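Side-chain contacts in DUF4348 domain-containing protein (Bacteroides fragilis, PDB 3SBU), which is of unknown function but belongs to the NTF2-like clan, a group of alpha-plus-beta folds built round a strongly curved sheet: residues E156-G159 / H160-T163; M101-V104 / G105-S108. One frame throughout, in Å; residues are numbered along the deposited sequence.

Overall arrangement
Contact 2 closes before contact 1 opens along the chain, and the two fall on opposite sides of the chain's centre. Contact 1 (156-159 with 160-163) consists of contacts between successive turns of helix 154-163, with three phenylalanines turned into the protein. Contact 2 (101-104 with 105-108) is a surface turn in the loop that joins strand 93-95 to strand 111-116. Their centres are 28 Å apart and their nearest atoms about 14 Å, so neither touches the other. Both have a glycerol close by: one is held by carbonyl groups of contact 2, and the side chain of His160 in contact 1 is about 3 Å from a glycerol. These molecules probably come from the crystallisation liquor.

Contact 1: residues E156-G159 / H160-T163; sequences EFFG and HFAT
Phe157 and Phe161, one helical turn apart, carry the aromatic part of this contact. Their side chains lie side by side and point the same way, with ring planes at 40°, an oblique pairing. The closest approach is Phe157 CZ to Phe161 CD1, 3.5 Å. Nearer the backbone, Phe161 CB stands over one face of the Phe157 ring, offset toward its rim, in a CH-pi contact of 4.2 Å to the ring centroid. Phe158 meets the methyl of Ala162, whose small size lets the ring lie close to the helix backbone, Phe158 CE2 being 4.0 Å from Ala162 CB. Phe158 CE1 lies only loosely against Phe161 CD2.

The backbone supplies two good helical bonds, Phe161 N to Phe157 O and Ala162 N to Phe158 O, each 2.8 Å. At Glu156 O the grip is weaker: His160 N makes a long, weak bond, and in one of the two modelled conformers of His160 its ND1 adds another weak one at 2.9 Å, which is therefore tentative. In that conformer CG sits beside the backbone N (chi1 -68°), folding the imidazole back along the helix toward the carbonyl. Thr163 OG1 likewise reaches back one turn, donating to Gly159 O at 2.7 Å while its backbone N adds a weak bond. A short polar side chain suits this place, since its hydroxyl can reach a carbonyl of the preceding turn.

The phenylalanines are buried, while His160 and Thr163 are exposed, so helix 154-163 is amphipathic. On its inner side Phe157 meets the ring of Trp251, and Phe161 meets Phe244 of strand 240-245 edge-to-face. Phe161 O accepts a hydrogen bond from Gln168 of the following helix 165-170.

Contact 2: residues M101-V104 / G105-S108; sequences MDLV and GDTS. With GOL (glycerol), chain F.
Asp106 N donates to Leu103 O at 3.1 Å, nearly straight at the hydrogen (161°) but from above the carbonyl plane, while Gly105 N makes only a weak bond to Asp102 O beside the 3-10 winding of 101-103. The chain turns at Gly105.

Side chains add little to the local touching. Asp106 CB lies 3.3 Å from Leu103 O, and Leu103 CD2 approaches Asp106 OD2 only distantly. It is the carboxylate's OD1 that is engaged: with CG anti to the backbone N (chi1 -167°), Asp106 OD1 receives two donors from the same face of its plane. Ser108 OG comes on the syn side at 2.6 Å, and Ser108 N from above the plane at 3.2 Å. A short acidic side chain is well suited to catch both. The branched apolar side chain of Val104 instead turns to Leu93, Phe95 and Tyr216, and Leu103 also rests on Tyr216.

Glycerol bridges the backbone, its O2 lying 2.8 Å from Val104 O and 2.6 Å from Asp106 O. The Ser108 N bond to Asp106 OD1 defines an Asx turn, here following a short 3-10 turn in the loop between strands 93-95 and 111-116.

Contact 1: residues E156-G159 / H160-T163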
ATOM      1  N   GLU A 156      10.229  19.120  16.026  1.00 45.51           N
ATOM      2  CA  GLU A 156      10.382  18.389  17.266  1.00 46.71           C
ATOM      3  C   GLU A 156       9.244  17.416  17.399  1.00 48.73           C
ATOM      4  O   GLU A 156       9.499  16.288  17.790  1.00 47.56           O
ATOM      5  CB  GLU A 156      10.494  19.329  18.477  1.00 49.16           C
ATOM      6  CG  GLU A 156      11.665  20.299  18.321  1.00 67.84           C
ATOM      7  CD  GLU A 156      12.687  20.343  19.442  1.00 95.32           C
ATOM      8  OE1 GLU A 156      13.598  19.481  19.462  1.00106.96           O
ATOM      9  OE2 GLU A 156      12.605  21.279  20.269  1.00 72.26           O
ATOM     10  N   PHE A 157       8.006  17.798  17.027  1.00 44.60           N
ATOM     11  CA  PHE A 157       6.876  16.871  17.051  1.00 42.74           C
ATOM     12  C   PHE A 157       7.174  15.680  16.104  1.00 44.16           C
ATOM     13  O   PHE A 157       6.921  14.524  16.466  1.00 44.22           O
ATOM     14  CB  PHE A 157       5.563  17.589  16.633  1.00 42.17           C
ATOM     15  CG  PHE A 157       4.587  16.698  15.888  1.00 41.35           C
ATOM     16  CD1 PHE A 157       3.701  15.887  16.583  1.00 43.20           C
ATOM     17  CD2 PHE A 157       4.591  16.636  14.491  1.00 39.72           C
ATOM     18  CE1 PHE A 157       2.824  15.040  15.908  1.00 42.92           C
ATOM     19  CE2 PHE A 157       3.732  15.761  13.813  1.00 40.83           C
ATOM     20  CZ  PHE A 157       2.832  14.993  14.527  1.00 39.79           C
ATOM     21  N   PHE A 158       7.686  15.978  14.890  1.00 39.75           N
ATOM     22  CA  PHE A 158       7.934  14.962  13.869  1.00 39.79           C
ATOM     23  C   PHE A 158       8.926  13.898  14.341  1.00 44.39           C
ATOM     24  O   PHE A 158       8.674  12.719  14.101  1.00 43.86           O
ATOM     25  CB  PHE A 158       8.377  15.538  12.515  1.00 40.79           C
ATOM     26  CG  PHE A 158       8.366  14.442  11.462  1.00 42.02           C
ATOM     27  CD1 PHE A 158       7.164  13.992  10.917  1.00 44.39           C
ATOM     28  CD2 PHE A 158       9.549  13.787  11.099  1.00 44.68           C
ATOM     29  CE1 PHE A 158       7.149  12.945   9.987  1.00 45.98           C
ATOM     30  CE2 PHE A 158       9.534  12.737  10.167  1.00 48.01           C
ATOM     31  CZ  PHE A 158       8.333  12.321   9.621  1.00 45.27           C
ATOM     32  N   GLY A 159       9.992  14.305  15.030  1.00 43.10           N
ATOM     33  CA  GLY A 159      10.970  13.374  15.592  1.00 44.82           C
ATOM     34  C   GLY A 159      10.340  12.361  16.528  1.00 50.68           C
ATOM     35  O   GLY A 159      10.680  11.172  16.481  1.00 54.01           O
ATOM     36  N   HIS A 160       9.404  12.834  17.376  1.00 46.01           N
ATOM     37  CA  HIS A 160       8.686  11.988  18.326  0.50 47.05           C
ATOM     38  C   HIS A 160       7.657  11.124  17.588  1.00 50.54           C
ATOM     39  O   HIS A 160       7.552   9.942  17.874  1.00 52.15           O
ATOM     40  CB  HIS A 160       8.027  12.840  19.415  0.50 47.67           C
ATOM     41  CG  HIS A 160       9.022  13.496  20.326  0.50 51.89           C
ATOM     42  ND1 HIS A 160       9.274  14.858  20.264  0.50 52.59           N
ATOM     43  CD2 HIS A 160       9.829  12.948  21.263  0.50 54.97           C
ATOM     44  CE1 HIS A 160      10.215  15.093  21.164  0.50 52.73           C
ATOM     45  NE2 HIS A 160      10.581  13.974  21.788  0.50 54.74           N
ATOM     46  N   PHE A 161       6.933  11.706  16.601  1.00 44.16           N
ATOM     47  CA  PHE A 161       5.930  11.014  15.770  1.00 42.25           C
ATOM     48  C   PHE A 161       6.580   9.846  15.012  1.00 49.79           C
ATOM     49  O   PHE A 161       6.000   8.758  14.961  1.00 50.15           O
ATOM     50  CB  PHE A 161       5.267  12.005  14.765  1.00 40.53           C
ATOM     51  CG  PHE A 161       4.117  11.459  13.935  1.00 39.99           C
ATOM     52  CD1 PHE A 161       2.811  11.476  14.426  1.00 40.87           C
ATOM     53  CD2 PHE A 161       4.339  10.945  12.660  1.00 40.25           C
ATOM     54  CE1 PHE A 161       1.745  10.984  13.664  1.00 40.35           C
ATOM     55  CE2 PHE A 161       3.283  10.423  11.905  1.00 42.33           C
ATOM     56  CZ  PHE A 161       1.988  10.453  12.410  1.00 40.53           C
ATOM     57  N   ALA A 162       7.782  10.087  14.417  1.00 47.45           N
ATOM     58  CA  ALA A 162       8.531   9.104  13.619  1.00 49.12           C
ATOM     59  C   ALA A 162       9.167   7.962  14.436  1.00 56.49           C
ATOM     60  O   ALA A 162       9.484   6.925  13.849  1.00 56.70           O
ATOM     61  CB  ALA A 162       9.632   9.809  12.822  1.00 49.15           C
ATOM     62  N   THR A 163       9.387   8.148  15.757  1.00 55.14           N
ATOM     63  CA  THR A 163      10.106   7.150  16.575  1.00 58.21           C
ATOM     64  C   THR A 163       9.297   6.504  17.718  1.00 66.16           C
ATOM     65  O   THR A 163       9.739   5.483  18.246  1.00 69.12           O
ATOM     66  CB  THR A 163      11.371   7.772  17.183  1.00 60.39           C
ATOM     67  OG1 THR A 163      11.008   8.898  17.967  1.00 65.34           O
ATOM     68  CG2 THR A 163      12.387   8.217  16.139  1.00 55.26           C
TER

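Contact 2: residues M101-V104 / G105-S108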
HETATM    1  N   MSE A 101       3.026  23.215  -3.768  1.00 31.97           N
HETATM    2  CA  MSE A 101       3.643  22.052  -4.409  1.00 32.12           C
HETATM    3  C   MSE A 101       3.769  22.276  -5.910  1.00 36.68           C
HETATM    4  O   MSE A 101       4.581  21.614  -6.544  1.00 38.06           O
HETATM    5  CB  MSE A 101       2.865  20.768  -4.104  1.00 33.28           C
HETATM    6  CG  MSE A 101       2.839  20.489  -2.591  1.00 39.07           C
HETATM    7 SE   MSE A 101       2.351  18.681  -2.116  0.75 44.83          SE
HETATM    8  CE  MSE A 101       0.798  18.805  -2.374  1.00 38.43           C
ATOM      9  N   ASP A 102       3.038  23.260  -6.464  1.00 34.44           N
ATOM     10  CA  ASP A 102       3.149  23.643  -7.887  1.00 34.85           C
ATOM     11  C   ASP A 102       4.551  24.142  -8.188  1.00 39.93           C
ATOM     12  O   ASP A 102       4.990  24.092  -9.336  1.00 40.78           O
ATOM     13  CB  ASP A 102       2.149  24.785  -8.253  1.00 34.37           C
ATOM     14  CG  ASP A 102       0.676  24.435  -8.284  1.00 35.56           C
ATOM     15  OD1 ASP A 102       0.324  23.301  -7.927  1.00 39.54           O
ATOM     16  OD2 ASP A 102      -0.130  25.323  -8.555  1.00 41.16           O
ATOM     17  N   LEU A 103       5.241  24.663  -7.156  1.00 36.88           N
ATOM     18  CA  LEU A 103       6.552  25.279  -7.337  1.00 39.08           C
ATOM     19  C   LEU A 103       7.645  24.270  -7.679  1.00 42.60           C
ATOM     20  O   LEU A 103       8.649  24.670  -8.259  1.00 43.39           O
ATOM     21  CB  LEU A 103       6.931  26.115  -6.101  1.00 39.60           C
ATOM     22  CG  LEU A 103       6.025  27.339  -5.851  1.00 45.43           C
ATOM     23  CD1 LEU A 103       6.311  27.967  -4.511  1.00 43.34           C
ATOM     24  CD2 LEU A 103       6.147  28.371  -6.985  1.00 51.26           C
ATOM     25  N   VAL A 104       7.437  22.983  -7.379  1.00 39.95           N
ATOM     26  CA  VAL A 104       8.407  21.904  -7.673  1.00 43.22           C
ATOM     27  C   VAL A 104       8.728  21.870  -9.196  1.00 51.42           C
ATOM     28  O   VAL A 104       9.899  21.760  -9.575  1.00 53.86           O
ATOM     29  CB  VAL A 104       7.906  20.533  -7.142  1.00 45.19           C
ATOM     30  CG1 VAL A 104       8.858  19.393  -7.539  1.00 47.12           C
ATOM     31  CG2 VAL A 104       7.728  20.579  -5.629  1.00 42.24           C
ATOM     32  N   GLY A 105       7.707  22.061 -10.021  1.00 49.88           N
ATOM     33  CA  GLY A 105       7.847  22.097 -11.476  1.00 53.77           C
ATOM     34  C   GLY A 105       8.235  23.429 -12.118  1.00 62.92           C
ATOM     35  O   GLY A 105       8.208  23.531 -13.349  1.00 65.43           O
ATOM     36  N   ASP A 106       8.619  24.453 -11.321  1.00 58.86           N
ATOM     37  CA  ASP A 106       8.976  25.768 -11.856  1.00 59.24           C
ATOM     38  C   ASP A 106      10.412  25.759 -12.447  1.00 62.53           C
ATOM     39  O   ASP A 106      11.397  25.745 -11.711  1.00 60.47           O
ATOM     40  CB  ASP A 106       8.815  26.848 -10.767  1.00 61.05           C
ATOM     41  CG  ASP A 106       8.842  28.290 -11.242  1.00 72.02           C
ATOM     42  OD1 ASP A 106       9.162  28.521 -12.426  1.00 72.59           O
ATOM     43  OD2 ASP A 106       8.594  29.190 -10.409  1.00 82.08           O
ATOM     44  N   THR A 107      10.513  25.798 -13.792  1.00 59.80           N
ATOM     45  CA  THR A 107      11.802  25.748 -14.507  1.00 61.35           C
ATOM     46  C   THR A 107      12.437  27.139 -14.649  1.00 64.07           C
ATOM     47  O   THR A 107      13.588  27.231 -15.063  1.00 64.64           O
ATOM     48  CB  THR A 107      11.654  25.052 -15.886  1.00 71.14           C
ATOM     49  OG1 THR A 107      10.578  25.645 -16.627  1.00 66.96           O
ATOM     50  CG2 THR A 107      11.467  23.538 -15.765  1.00 68.24           C
ATOM     51  N   SER A 108      11.704  28.206 -14.276  1.00 61.10           N
ATOM     52  CA  SER A 108      12.210  29.582 -14.307  1.00 62.56           C
ATOM     53  C   SER A 108      13.140  29.882 -13.095  1.00 64.32           C
ATOM     54  O   SER A 108      13.766  30.945 -13.070  1.00 66.36           O
ATOM     55  CB  SER A 108      11.050  30.574 -14.329  1.00 66.39           C
ATOM     56  OG  SER A 108      10.463  30.743 -13.044  1.00 77.36           O
TER
HETATM   57  C1  GOL F 289      13.638  21.974 -11.208  1.00 77.14           C
HETATM   58  O1  GOL F 289      13.039  21.048 -10.296  1.00 76.07           O
HETATM   59  C2  GOL F 289      13.304  23.369 -10.709  1.00 76.97           C
HETATM   60  O2  GOL F 289      11.892  23.540 -10.373  1.00 78.25           O
HETATM   61  C3  GOL F 289      14.116  24.565 -11.264  1.00 76.91           C
HETATM   62  O3  GOL F 289      14.831  24.308 -12.476  1.00 76.69           O